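Local coordinates for T-lymphoma invasion and metastasis-inducing protein 1 (Homo sapiens, PDB 4K2P) that probably binds phosphoinositides and, as a signalling protein linked to T-lymphoma invasion, partner proteins such as Par-3 through its PH and coiled-coil region, at residues Leu14-His22 with Leu95-Thr103; Ile113-Val124 with Cys197-Leu207. The protein carries 5 engineered substitutions. All coordinates share one frame; numbering follows the deposited sequence. Where two conformers were deposited one is given.

Interaction 1 of 2, residues Leu14-His22 with Leu95-Thr103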
ATOM      1  N   LEU A  14      -2.524 -19.601  -5.926  1.00 24.55           N
ATOM      2  CA  LEU A  14      -1.512 -18.595  -6.219  1.00 26.02           C
ATOM      3  C   LEU A  14      -0.139 -19.069  -5.786  1.00 24.92           C
ATOM      4  O   LEU A  14      -0.013 -19.771  -4.782  1.00 24.57           O
ATOM      5  CB  LEU A  14      -1.823 -17.286  -5.495  1.00 25.03           C
ATOM      6  CG  LEU A  14      -3.128 -16.579  -5.854  1.00 26.20           C
ATOM      7  CD1 LEU A  14      -3.412 -15.431  -4.874  1.00 25.78           C
ATOM      8  CD2 LEU A  14      -3.071 -16.078  -7.285  1.00 25.54           C
ATOM      9  N   ALA A  15       0.886 -18.687  -6.544  1.00 22.23           N
ATOM     10  CA  ALA A  15       2.259 -18.782  -6.067  1.00 21.76           C
ATOM     11  C   ALA A  15       2.506 -17.536  -5.221  1.00 20.85           C
ATOM     12  O   ALA A  15       2.022 -16.460  -5.554  1.00 19.56           O
ATOM     13  CB  ALA A  15       3.242 -18.872  -7.217  1.00 23.45           C
ATOM     14  N   VAL A  16       3.244 -17.686  -4.126  1.00 23.22           N
ATOM     15  CA  VAL A  16       3.384 -16.627  -3.124  1.00 22.39           C
ATOM     16  C   VAL A  16       4.817 -16.566  -2.622  1.00 22.44           C
ATOM     17  O   VAL A  16       5.488 -17.592  -2.492  1.00 23.37           O
ATOM     18  CB  VAL A  16       2.443 -16.841  -1.926  1.00 28.99           C
ATOM     19  CG1 VAL A  16       2.527 -15.660  -0.958  1.00 29.46           C
ATOM     20  CG2 VAL A  16       0.998 -17.033  -2.406  1.00 30.05           C
ATOM     21  N   LYS A  17       5.276 -15.350  -2.345  1.00 23.17           N
ATOM     22  CA  LYS A  17       6.643 -15.102  -1.932  1.00 26.61           C
ATOM     23  C   LYS A  17       6.669 -13.869  -1.032  1.00 24.75           C
ATOM     24  O   LYS A  17       6.178 -12.827  -1.435  1.00 20.50           O
ATOM     25  CB  LYS A  17       7.492 -14.892  -3.181  1.00 32.01           C
ATOM     26  CG  LYS A  17       8.958 -14.725  -2.990  1.00 39.08           C
ATOM     27  CD  LYS A  17       9.592 -14.699  -4.361  1.00 46.70           C
ATOM     28  CE  LYS A  17      11.075 -14.536  -4.296  1.00 54.25           C
ATOM     29  NZ  LYS A  17      11.722 -15.216  -5.449  1.00 60.17           N
ATOM     30  N   ASN A  18       7.216 -13.967   0.175  1.00 26.92           N
ATOM     31  CA  ASN A  18       7.416 -12.761   0.988  1.00 28.90           C
ATOM     32  C   ASN A  18       8.405 -11.818   0.311  1.00 24.56           C
ATOM     33  O   ASN A  18       9.403 -12.260  -0.243  1.00 24.20           O
ATOM     34  CB  ASN A  18       7.896 -13.115   2.388  1.00 34.72           C
ATOM     35  CG  ASN A  18       6.874 -13.917   3.164  1.00 40.28           C
ATOM     36  OD1 ASN A  18       5.679 -13.823   2.913  1.00 39.33           O
ATOM     37  ND2 ASN A  18       7.340 -14.683   4.134  1.00 46.45           N
ATOM     38  N   PHE A  19       8.121 -10.523   0.361  1.00 24.46           N
ATOM     39  CA  PHE A  19       8.855  -9.541  -0.426  1.00 23.08           C
ATOM     40  C   PHE A  19       9.557  -8.484   0.444  1.00 24.51           C
ATOM     41  O   PHE A  19      10.773  -8.310   0.355  1.00 24.65           O
ATOM     42  CB  PHE A  19       7.901  -8.877  -1.418  1.00 22.15           C
ATOM     43  CG  PHE A  19       8.578  -7.950  -2.381  1.00 25.00           C
ATOM     44  CD1 PHE A  19       9.726  -8.343  -3.049  1.00 30.15           C
ATOM     45  CD2 PHE A  19       8.054  -6.697  -2.641  1.00 25.75           C
ATOM     46  CE1 PHE A  19      10.352  -7.495  -3.937  1.00 33.19           C
ATOM     47  CE2 PHE A  19       8.671  -5.848  -3.529  1.00 29.50           C
ATOM     48  CZ  PHE A  19       9.823  -6.245  -4.179  1.00 32.79           C
ATOM     49  N   LEU A  20       8.784  -7.777   1.262  1.00 23.61           N
ATOM     50  CA  LEU A  20       9.323  -6.834   2.244  1.00 22.91           C
ATOM     51  C   LEU A  20       8.793  -7.224   3.619  1.00 24.19           C
ATOM     52  O   LEU A  20       7.707  -7.792   3.726  1.00 22.88           O
ATOM     53  CB  LEU A  20       8.937  -5.396   1.905  1.00 20.62           C
ATOM     54  CG  LEU A  20       9.387  -4.919   0.527  1.00 21.61           C
ATOM     55  CD1 LEU A  20       8.746  -3.604   0.154  1.00 20.65           C
ATOM     56  CD2 LEU A  20      10.913  -4.802   0.485  1.00 25.09           C
ATOM     57  N   VAL A  21       9.565  -6.920   4.660  1.00 24.20           N
ATOM     58  CA  VAL A  21       9.244  -7.317   6.025  1.00 26.41           C
ATOM     59  C   VAL A  21       9.481  -6.157   6.987  1.00 25.58           C
ATOM     60  O   VAL A  21      10.542  -5.522   6.958  1.00 24.39           O
ATOM     61  CB  VAL A  21      10.089  -8.519   6.493  1.00 32.35           C
ATOM     62  CG1 VAL A  21       9.772  -8.862   7.940  1.00 34.71           C
ATOM     63  CG2 VAL A  21       9.822  -9.729   5.625  1.00 35.03           C
ATOM     64  N   HIS A  22       8.498  -5.881   7.841  0.53 23.87           N
ATOM     65  CA  HIS A  22       8.629  -4.813   8.822  0.53 27.31           C
ATOM     66  C   HIS A  22       9.345  -5.342  10.062  0.53 27.33           C
ATOM     67  O   HIS A  22       9.087  -6.445  10.536  0.53 29.42           O
ATOM     68  CB  HIS A  22       7.256  -4.207   9.172  0.53 27.41           C
ATOM     69  CG  HIS A  22       6.442  -5.009  10.141  0.53 30.44           C
ATOM     70  ND1 HIS A  22       6.192  -6.355   9.980  0.53 33.02           N
ATOM     71  CD2 HIS A  22       5.787  -4.640  11.269  0.53 32.44           C
ATOM     72  CE1 HIS A  22       5.435  -6.784  10.975  0.53 34.39           C
ATOM     73  NE2 HIS A  22       5.174  -5.762  11.770  0.53 34.27           N
ATOM     74  N   LEU A  95       1.277  -2.275   7.633  1.00 26.32           N
ATOM     75  CA  LEU A  95       2.341  -2.408   8.637  1.00 29.92           C
ATOM     76  C   LEU A  95       3.772  -2.220   8.115  1.00 28.16           C
ATOM     77  O   LEU A  95       4.683  -1.980   8.903  1.00 28.47           O
ATOM     78  CB  LEU A  95       2.252  -3.780   9.305  1.00 33.46           C
ATOM     79  CG  LEU A  95       0.944  -4.120  10.024  1.00 38.75           C
ATOM     80  CD1 LEU A  95       1.056  -5.485  10.706  1.00 41.34           C
ATOM     81  CD2 LEU A  95       0.578  -3.037  11.042  1.00 40.90           C
ATOM     82  N   GLY A  96       3.966  -2.318   6.805  1.00 27.60           N
ATOM     83  CA  GLY A  96       5.296  -2.219   6.217  1.00 29.33           C
ATOM     84  C   GLY A  96       5.763  -3.526   5.593  1.00 28.05           C
ATOM     85  O   GLY A  96       6.907  -3.646   5.158  1.00 29.48           O
ATOM     86  N   ASP A  97       4.869  -4.510   5.557  1.00 25.29           N
ATOM     87  CA  ASP A  97       5.126  -5.777   4.876  1.00 24.43           C
ATOM     88  C   ASP A  97       4.648  -5.707   3.450  1.00 21.92           C
ATOM     89  O   ASP A  97       3.766  -4.920   3.133  1.00 22.03           O
ATOM     90  CB  ASP A  97       4.398  -6.942   5.554  1.00 26.92           C
ATOM     91  CG  ASP A  97       4.753  -7.086   6.996  1.00 34.61           C
ATOM     92  OD1 ASP A  97       5.941  -7.318   7.274  1.00 34.31           O
ATOM     93  OD2 ASP A  97       3.845  -6.990   7.848  1.00 41.00           O
ATOM     94  N   ALA A  98       5.201  -6.566   2.600  1.00 21.53           N
ATOM     95  CA  ALA A  98       4.675  -6.734   1.256  1.00 19.59           C
ATOM     96  C   ALA A  98       4.917  -8.164   0.772  1.00 18.78           C
ATOM     97  O   ALA A  98       5.847  -8.831   1.221  1.00 19.55           O
ATOM     98  CB  ALA A  98       5.289  -5.728   0.299  1.00 20.67           C
ATOM     99  N   PHE A  99       4.072  -8.607  -0.150  1.00 18.73           N
ATOM    100  CA  PHE A  99       4.014  -9.994  -0.588  1.00 22.88           C
ATOM    101  C   PHE A  99       3.829 -10.013  -2.089  1.00 22.05           C
ATOM    102  O   PHE A  99       3.098  -9.199  -2.627  1.00 22.83           O
ATOM    103  CB  PHE A  99       2.850 -10.737   0.088  1.00 24.07           C
ATOM    104  CG  PHE A  99       2.806 -10.566   1.576  1.00 26.05           C
ATOM    105  CD1 PHE A  99       2.167  -9.468   2.138  1.00 25.46           C
ATOM    106  CD2 PHE A  99       3.390 -11.499   2.419  1.00 27.25           C
ATOM    107  CE1 PHE A  99       2.125  -9.298   3.517  1.00 26.16           C
ATOM    108  CE2 PHE A  99       3.349 -11.331   3.798  1.00 28.15           C
ATOM    109  CZ  PHE A  99       2.718 -10.224   4.343  1.00 27.07           C
ATOM    110  N   LEU A 100       4.525 -10.915  -2.766  1.00 22.64           N
ATOM    111  CA  LEU A 100       4.298 -11.150  -4.183  1.00 21.68           C
ATOM    112  C   LEU A 100       3.381 -12.352  -4.416  1.00 19.37           C
ATOM    113  O   LEU A 100       3.459 -13.350  -3.713  1.00 18.83           O
ATOM    114  CB  LEU A 100       5.626 -11.369  -4.901  1.00 23.08           C
ATOM    115  CG  LEU A 100       6.587 -10.174  -4.901  1.00 26.26           C
ATOM    116  CD1 LEU A 100       7.928 -10.613  -5.422  1.00 27.49           C
ATOM    117  CD2 LEU A 100       6.042  -9.026  -5.740  1.00 27.35           C
ATOM    118  N   PHE A 101       2.556 -12.238  -5.446  1.00 18.69           N
ATOM    119  CA  PHE A 101       1.619 -13.269  -5.852  1.00 19.87           C
ATOM    120  C   PHE A 101       1.708 -13.446  -7.365  1.00 22.28           C
ATOM    121  O   PHE A 101       1.830 -12.458  -8.084  1.00 23.72           O
ATOM    122  CB  PHE A 101       0.186 -12.898  -5.477  1.00 21.34           C
ATOM    123  CG  PHE A 101      -0.031 -12.648  -4.020  1.00 23.08           C
ATOM    124  CD1 PHE A 101      -0.377 -13.683  -3.160  1.00 23.08           C
ATOM    125  CD2 PHE A 101       0.060 -11.367  -3.512  1.00 23.01           C
ATOM    126  CE1 PHE A 101      -0.602 -13.442  -1.816  1.00 25.07           C
ATOM    127  CE2 PHE A 101      -0.167 -11.120  -2.171  1.00 25.10           C
ATOM    128  CZ  PHE A 101      -0.498 -12.158  -1.321  1.00 24.87           C
ATOM    129  N   GLN A 102       1.652 -14.688  -7.845  1.00 21.41           N
ATOM    130  CA  GLN A 102       1.573 -14.958  -9.278  1.00 22.33           C
ATOM    131  C   GLN A 102       0.294 -15.732  -9.593  1.00 23.93           C
ATOM    132  O   GLN A 102       0.007 -16.765  -8.974  1.00 23.44           O
ATOM    133  CB  GLN A 102       2.789 -15.747  -9.771  1.00 24.43           C
ATOM    134  CG  GLN A 102       2.822 -15.940 -11.307  1.00 27.21           C
ATOM    135  CD  GLN A 102       3.835 -16.979 -11.765  1.00 32.17           C
ATOM    136  OE1 GLN A 102       4.184 -17.896 -11.023  1.00 32.90           O
ATOM    137  NE2 GLN A 102       4.307 -16.841 -13.001  1.00 34.97           N
ATOM    138  N   THR A 103      -0.462 -15.214 -10.555  1.00 25.21           N
ATOM    139  CA  THR A 103      -1.663 -15.863 -11.056  1.00 29.06           C
ATOM    140  C   THR A 103      -1.453 -16.264 -12.539  1.00 28.14           C
ATOM    141  O   THR A 103      -0.313 -16.332 -13.011  1.00 30.06           O
ATOM    142  CB  THR A 103      -2.885 -14.934 -10.862  1.00 28.24           C
ATOM    143  OG1 THR A 103      -4.096 -15.623 -11.198  1.00 27.79           O
ATOM    144  CG2 THR A 103      -2.748 -13.670 -11.694  1.00 32.42           C
TER
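Leu100 lays CD2 over one face of the Phe19 ring, toward its rim, while Ala98 CB sits at the ring's edge; Phe19 CD1 comes 3.7 Å from Leu100 CD1. On the opposite side of the sheet the Asn18 amide approaches the edge of the Phe99 ring, OD1 lying 3.3 Å from CD2 with the two planes 73° apart. Next along that side, Phe101 takes Val16 CG2 against its CD1 at 3.7 Å and Leu14 CD1 slightly farther off, both obliquely, and the ring of Phe89 lies close beside it. Leu14, Val16, Leu20, Leu100 and Phe101 are buried, as suits aliphatic and aromatic side chains, whereas the extended Lys17 leads out to the carbonyl of Arg34. Paired backbone bonds join Ala15 with Gln102 and Lys17 with Leu100. Beyond them the register slips: Phe19 N and Leu20 N both bond to Ala98 O, at 3.0 and 3.1 Å, from the same face of its plane. With CG anti to the backbone N (chi1 -174°), Phe19 carries its ring to Leu100. At the far end Asp97 OD1 accepts His22 N at 3.0 Å from above the carboxylate plane; ND1 adds a second bond in one of two modelled His22 conformers, hence less surely. Gly96, in the turn ahead of strand 98-102, has a positive phi at which a CB would collide with Leu95 O. The whole is an antiparallel strand pair with a classic beta bulge, joining the first strand of the PH fold to the last before its C-terminal helix.

Interaction 2 of 2, residues Ile113-Val124 with Cys197-Leu207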
ATOM      1  N   ILE A 113      -6.892  -7.889  -7.849  1.00 22.15           N
ATOM      2  CA  ILE A 113      -6.687  -6.509  -7.432  1.00 23.68           C
ATOM      3  C   ILE A 113      -8.036  -5.895  -7.071  1.00 23.60           C
ATOM      4  O   ILE A 113      -8.168  -5.214  -6.059  1.00 23.01           O
ATOM      5  CB  ILE A 113      -5.987  -5.674  -8.528  1.00 25.20           C
ATOM      6  CG1 ILE A 113      -4.526  -6.119  -8.649  1.00 24.87           C
ATOM      7  CG2 ILE A 113      -6.043  -4.183  -8.189  1.00 27.94           C
ATOM      8  CD1 ILE A 113      -3.730  -5.401  -9.704  1.00 26.63           C
ATOM      9  N   THR A 114      -9.043  -6.185  -7.882  1.00 26.21           N
ATOM     10  CA  THR A 114     -10.375  -5.645  -7.682  1.00 26.80           C
ATOM     11  C   THR A 114     -10.972  -6.161  -6.383  1.00 26.53           C
ATOM     12  O   THR A 114     -11.541  -5.391  -5.621  1.00 28.41           O
ATOM     13  CB  THR A 114     -11.287  -5.996  -8.858  1.00 27.83           C
ATOM     14  OG1 THR A 114     -10.862  -5.258 -10.006  1.00 27.93           O
ATOM     15  CG2 THR A 114     -12.742  -5.645  -8.572  1.00 30.14           C
ATOM     16  N   ALA A 115     -10.808  -7.451  -6.113  1.00 25.03           N
ATOM     17  CA  ALA A 115     -11.417  -8.067  -4.938  1.00 24.93           C
ATOM     18  C   ALA A 115     -10.776  -7.552  -3.650  1.00 25.20           C
ATOM     19  O   ALA A 115     -11.471  -7.273  -2.673  1.00 25.04           O
ATOM     20  CB  ALA A 115     -11.307  -9.577  -5.009  1.00 26.70           C
ATOM     21  N   ILE A 116      -9.455  -7.412  -3.645  1.00 22.63           N
ATOM     22  CA  ILE A 116      -8.767  -7.008  -2.425  1.00 23.88           C
ATOM     23  C   ILE A 116      -9.059  -5.541  -2.123  1.00 22.44           C
ATOM     24  O   ILE A 116      -9.306  -5.186  -0.974  1.00 23.70           O
ATOM     25  CB  ILE A 116      -7.259  -7.244  -2.513  1.00 24.81           C
ATOM     26  CG1 ILE A 116      -6.978  -8.746  -2.586  1.00 25.58           C
ATOM     27  CG2 ILE A 116      -6.549  -6.664  -1.289  1.00 27.95           C
ATOM     28  CD1 ILE A 116      -5.583  -9.100  -3.049  1.00 25.66           C
ATOM     29  N   HIS A 117      -9.061  -4.703  -3.154  1.00 21.16           N
ATOM     30  CA  HIS A 117      -9.325  -3.280  -2.989  1.00 23.07           C
ATOM     31  C   HIS A 117     -10.769  -3.051  -2.569  1.00 25.72           C
ATOM     32  O   HIS A 117     -11.060  -2.137  -1.808  1.00 28.49           O
ATOM     33  CB  HIS A 117      -9.028  -2.520  -4.283  1.00 21.17           C
ATOM     34  CG  HIS A 117      -7.575  -2.256  -4.494  1.00 18.37           C
ATOM     35  ND1 HIS A 117      -7.062  -1.783  -5.679  1.00 18.95           N
ATOM     36  CD2 HIS A 117      -6.523  -2.407  -3.659  1.00 18.08           C
ATOM     37  CE1 HIS A 117      -5.753  -1.657  -5.568  1.00 19.21           C
ATOM     38  NE2 HIS A 117      -5.403  -2.020  -4.348  1.00 19.69           N
ATOM     39  N   SER A 118     -11.668  -3.897  -3.058  1.00 25.78           N
ATOM     40  CA  SER A 118     -13.076  -3.811  -2.690  1.00 27.66           C
ATOM     41  C   SER A 118     -13.247  -4.112  -1.217  1.00 25.38           C
ATOM     42  O   SER A 118     -14.029  -3.471  -0.531  1.00 24.86           O
ATOM     43  CB  SER A 118     -13.923  -4.770  -3.522  1.00 32.82           C
ATOM     44  OG  SER A 118     -14.087  -4.279  -4.838  1.00 37.18           O
ATOM     45  N   ALA A 119     -12.520  -5.118  -0.748  1.00 26.07           N
ATOM     46  CA  ALA A 119     -12.549  -5.497   0.650  1.00 27.69           C
ATOM     47  C   ALA A 119     -12.024  -4.351   1.506  1.00 27.11           C
ATOM     48  O   ALA A 119     -12.567  -4.064   2.562  1.00 27.15           O
ATOM     49  CB  ALA A 119     -11.726  -6.755   0.881  1.00 28.25           C
ATOM     50  N   CYS A 120     -10.948  -3.718   1.050  1.00 24.40           N
ATOM     51  CA  CYS A 120     -10.357  -2.599   1.771  1.00 25.12           C
ATOM     52  C   CYS A 120     -11.321  -1.427   1.819  1.00 25.36           C
ATOM     53  O   CYS A 120     -11.417  -0.728   2.821  1.00 28.01           O
ATOM     54  CB  CYS A 120      -9.040  -2.174   1.127  1.00 24.02           C
ATOM     55  SG  CYS A 120      -7.707  -3.351   1.404  1.00 26.70           S
ATOM     56  N   ALA A 121     -12.052  -1.231   0.732  1.00 25.13           N
ATOM     57  CA  ALA A 121     -12.975  -0.123   0.628  1.00 27.09           C
ATOM     58  C   ALA A 121     -14.113  -0.321   1.630  1.00 28.81           C
ATOM     59  O   ALA A 121     -14.538   0.627   2.295  1.00 28.89           O
ATOM     60  CB  ALA A 121     -13.506  -0.008  -0.788  1.00 29.65           C
ATOM     61  N   THR A 122     -14.588  -1.561   1.732  1.00 28.95           N
ATOM     62  CA  THR A 122     -15.636  -1.926   2.674  1.00 31.25           C
ATOM     63  C   THR A 122     -15.152  -1.745   4.104  1.00 31.49           C
ATOM     64  O   THR A 122     -15.916  -1.330   4.966  1.00 34.89           O
ATOM     65  CB  THR A 122     -16.106  -3.399   2.485  1.00 35.63           C
ATOM     66  OG1 THR A 122     -16.652  -3.574   1.172  1.00 35.04           O
ATOM     67  CG2 THR A 122     -17.171  -3.768   3.508  1.00 38.20           C
ATOM     68  N   ALA A 123     -13.886  -2.053   4.357  1.00 28.14           N
ATOM     69  CA  ALA A 123     -13.338  -1.909   5.697  1.00 30.56           C
ATOM     70  C   ALA A 123     -13.301  -0.432   6.108  1.00 30.99           C
ATOM     71  O   ALA A 123     -13.566  -0.094   7.261  1.00 33.50           O
ATOM     72  CB  ALA A 123     -11.951  -2.522   5.775  1.00 31.58           C
ATOM     73  N   VAL A 124     -12.970   0.443   5.161  1.00 28.76           N
ATOM     74  CA  VAL A 124     -12.953   1.878   5.415  1.00 29.59           C
ATOM     75  C   VAL A 124     -14.359   2.354   5.760  1.00 30.78           C
ATOM     76  O   VAL A 124     -14.546   3.159   6.672  1.00 32.21           O
ATOM     77  CB  VAL A 124     -12.414   2.661   4.196  1.00 29.69           C
ATOM     78  CG1 VAL A 124     -12.593   4.164   4.378  1.00 33.99           C
ATOM     79  CG2 VAL A 124     -10.949   2.340   3.970  1.00 28.68           C
ATOM     80  N   CYS A 197      -7.203   4.078  -5.562  1.00 26.78           N
ATOM     81  CA  CYS A 197      -7.176   2.690  -5.984  1.00 27.69           C
ATOM     82  C   CYS A 197      -8.490   2.018  -5.611  1.00 29.05           C
ATOM     83  O   CYS A 197      -9.073   1.282  -6.412  1.00 31.08           O
ATOM     84  CB  CYS A 197      -6.007   1.942  -5.345  1.00 27.58           C
ATOM     85  SG  CYS A 197      -4.412   2.247  -6.110  1.00 29.34           S
ATOM     86  N   TYR A 198      -8.949   2.269  -4.387  1.00 28.50           N
ATOM     87  CA  TYR A 198     -10.189   1.668  -3.887  1.00 29.42           C
ATOM     88  C   TYR A 198     -11.370   2.119  -4.721  1.00 30.74           C
ATOM     89  O   TYR A 198     -12.238   1.329  -5.090  1.00 31.64           O
ATOM     90  CB  TYR A 198     -10.438   2.055  -2.430  1.00 29.95           C
ATOM     91  CG  TYR A 198      -9.402   1.580  -1.443  1.00 29.05           C
ATOM     92  CD1 TYR A 198      -8.366   0.725  -1.821  1.00 27.45           C
ATOM     93  CD2 TYR A 198      -9.462   1.992  -0.124  1.00 28.98           C
ATOM     94  CE1 TYR A 198      -7.427   0.299  -0.895  1.00 26.78           C
ATOM     95  CE2 TYR A 198      -8.543   1.578   0.793  1.00 29.02           C
ATOM     96  CZ  TYR A 198      -7.520   0.738   0.409  1.00 26.90           C
ATOM     97  OH  TYR A 198      -6.615   0.339   1.360  1.00 26.57           O
ATOM     98  N   LEU A 199     -11.393   3.410  -5.017  1.00 30.73           N
ATOM     99  CA  LEU A 199     -12.495   4.000  -5.755  1.00 34.89           C
ATOM    100  C   LEU A 199     -12.521   3.452  -7.170  1.00 36.15           C
ATOM    101  O   LEU A 199     -13.582   3.155  -7.704  1.00 36.25           O
ATOM    102  CB  LEU A 199     -12.379   5.525  -5.781  1.00 35.91           C
ATOM    103  CG  LEU A 199     -13.513   6.258  -6.502  1.00 41.61           C
ATOM    104  CD1 LEU A 199     -14.864   5.971  -5.856  1.00 47.81           C
ATOM    105  CD2 LEU A 199     -13.245   7.745  -6.530  1.00 40.28           C
ATOM    106  N   ALA A 200     -11.343   3.322  -7.773  1.00 36.57           N
ATOM    107  CA  ALA A 200     -11.240   2.835  -9.142  1.00 40.11           C
ATOM    108  C   ALA A 200     -11.737   1.398  -9.223  1.00 40.74           C
ATOM    109  O   ALA A 200     -12.399   1.003 -10.183  1.00 42.17           O
ATOM    110  CB  ALA A 200      -9.811   2.935  -9.631  1.00 40.67           C
ATOM    111  N   SER A 201     -11.425   0.624  -8.193  1.00 38.07           N
ATOM    112  CA  SER A 201     -11.790  -0.777  -8.160  1.00 40.32           C
ATOM    113  C   SER A 201     -13.305  -0.941  -8.053  1.00 38.97           C
ATOM    114  O   SER A 201     -13.864  -1.873  -8.622  1.00 39.88           O
ATOM    115  CB  SER A 201     -11.072  -1.481  -7.008  1.00 44.72           C
ATOM    116  OG  SER A 201      -9.692  -1.655  -7.318  1.00 46.40           O
ATOM    117  N   LEU A 202     -13.974  -0.054  -7.319  1.00 38.91           N
ATOM    118  CA  LEU A 202     -15.431  -0.099  -7.251  1.00 45.37           C
ATOM    119  C   LEU A 202     -16.087   0.398  -8.542  1.00 48.68           C
ATOM    120  O   LEU A 202     -17.112  -0.133  -8.953  1.00 50.70           O
ATOM    121  CB  LEU A 202     -15.951   0.719  -6.070  1.00 50.71           C
ATOM    122  CG  LEU A 202     -15.707   0.193  -4.654  1.00 52.55           C
ATOM    123  CD1 LEU A 202     -16.315   1.155  -3.650  1.00 57.10           C
ATOM    124  CD2 LEU A 202     -16.282  -1.201  -4.458  1.00 53.34           C
ATOM    125  N   GLN A 203     -15.494   1.398  -9.192  1.00 49.66           N
ATOM    126  CA  GLN A 203     -16.098   1.991 -10.389  1.00 56.76           C
ATOM    127  C   GLN A 203     -15.638   1.331 -11.687  1.00 57.65           C
ATOM    128  O   GLN A 203     -16.034   1.746 -12.777  1.00 62.79           O
ATOM    129  CB  GLN A 203     -15.782   3.480 -10.466  1.00 58.75           C
ATOM    130  CG  GLN A 203     -16.403   4.321  -9.373  1.00 61.85           C
ATOM    131  CD  GLN A 203     -15.946   5.756  -9.447  1.00 63.13           C
ATOM    132  OE1 GLN A 203     -14.819   6.034  -9.858  1.00 60.90           O
ATOM    133  NE2 GLN A 203     -16.821   6.680  -9.068  1.00 66.95           N
ATOM    134  N   GLY A 204     -14.807   0.303 -11.572  1.00 54.39           N
ATOM    135  CA  GLY A 204     -14.264  -0.360 -12.740  1.00 55.20           C
ATOM    136  C   GLY A 204     -13.363   0.521 -13.591  1.00 59.39           C
ATOM    137  O   GLY A 204     -13.101   0.197 -14.748  1.00 61.16           O
ATOM    138  N   GLY A 205     -12.884   1.628 -13.028  1.00 62.21           N
ATOM    139  CA  GLY A 205     -12.016   2.544 -13.757  1.00 65.54           C
ATOM    140  C   GLY A 205     -10.555   2.141 -13.661  1.00 63.67           C
ATOM    141  O   GLY A 205     -10.221   1.154 -13.009  1.00 62.51           O
ATOM    142  N   GLU A 206      -9.677   2.901 -14.312  1.00 62.77           N
ATOM    143  CA  GLU A 206      -8.251   2.585 -14.301  1.00 59.90           C
ATOM    144  C   GLU A 206      -7.604   3.116 -13.024  1.00 51.12           C
ATOM    145  O   GLU A 206      -8.032   4.130 -12.478  1.00 50.88           O
ATOM    146  CB  GLU A 206      -7.556   3.147 -15.548  1.00 66.65           C
ATOM    147  CG  GLU A 206      -7.485   4.659 -15.633  1.00 73.14           C
ATOM    148  CD  GLU A 206      -6.867   5.133 -16.940  1.00 81.15           C
ATOM    149  OE1 GLU A 206      -6.271   4.297 -17.653  1.00 83.13           O
ATOM    150  OE2 GLU A 206      -6.977   6.341 -17.252  1.00 85.52           O
ATOM    151  N   LEU A 207      -6.590   2.410 -12.537  1.00 45.61           N
ATOM    152  CA  LEU A 207      -5.929   2.781 -11.294  1.00 41.00           C
ATOM    153  C   LEU A 207      -5.091   4.045 -11.487  1.00 39.20           C
ATOM    154  O   LEU A 207      -4.694   4.355 -12.607  1.00 40.64           O
ATOM    155  CB  LEU A 207      -5.035   1.642 -10.803  1.00 42.82           C
ATOM    156  CG  LEU A 207      -5.684   0.358 -10.284  1.00 46.46           C
ATOM    157  CD1 LEU A 207      -4.600  -0.571  -9.766  1.00 47.88           C
ATOM    158  CD2 LEU A 207      -6.725   0.616  -9.216  1.00 47.16           C
TER
HETATM  159  O   HOH W   1      -9.304  -2.641  -9.888  1.00 40.76           O
HETATM  160  O   HOH W   2     -12.510  -3.159 -11.078  1.00 51.59           O
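Tyr198 enters as a knob among His117, Cys120, Ala121 and Val124, and here the packing is tight. Cys120 lays its CB over one ring face, 3.8 Å from the centroid, a CH-pi contact 28° off the normal; Val124 CG2 comes obliquely to CE2. Ala121 CB meets Tyr198 CB at 4.0 Å, its smallness consistent with segment axes only 8.4 Å apart. Tyr198 OH hydrogen-bonds to Ser74 O and Arg194. Were Tyr198 replaced by an alanine, the hole between Cys120 and Val124 would probably be left unfilled, and Ser74 O and Arg194 would lose their shared phenol partner. Beside the knob, His117, with CG anti to its carbonyl carbon (chi1 -79°), presents its ring edge to Ser201, ND1 and OG being hydrogen-bonded at 3.1 Å in the ring plane. Its NE2 bonds to Val76 N, so both nitrogens of this buried ring have partners. Looser is the side of Thr114, whose OG1 bonds to Glu110 O and accepts from two waters: one is hydrogen-bonded also to Ser201 OG, the other donates to Ser201 O. They bridge partly exposed Thr114 to buried Ser201, whose small hydroxyl can serve both His117 and a water. Leu202 CD2 lies against Ser118, whose OG is held by Thr114 O; its other side meets helix 133-161. This is steep helix-on-helix packing with a knob-into-hole centre, joining the C-terminal PH helix to helix 168-203 of the CC-Ex region.

How the interactions relate
The two contacts share no element, but strand 98-102 of interaction 1 is followed, after a short link, by helix 106-128 of interaction 2, and their centres lie 19 Å apart. Interaction 1 is internal to the PH domain and only partly buried: a backbone ladder interrupted by one bulge does the joining, with mostly apolar groups inward. Interaction 2 is more deeply buried and joins the PH domain to the CC-Ex region. Being between helices, whose backbone bonds are spent internally, it relies on side chains: an aromatic knob, one direct polar bond and two bridging waters. One contact builds the domain, the other docks its last helix onto a neighbouring part.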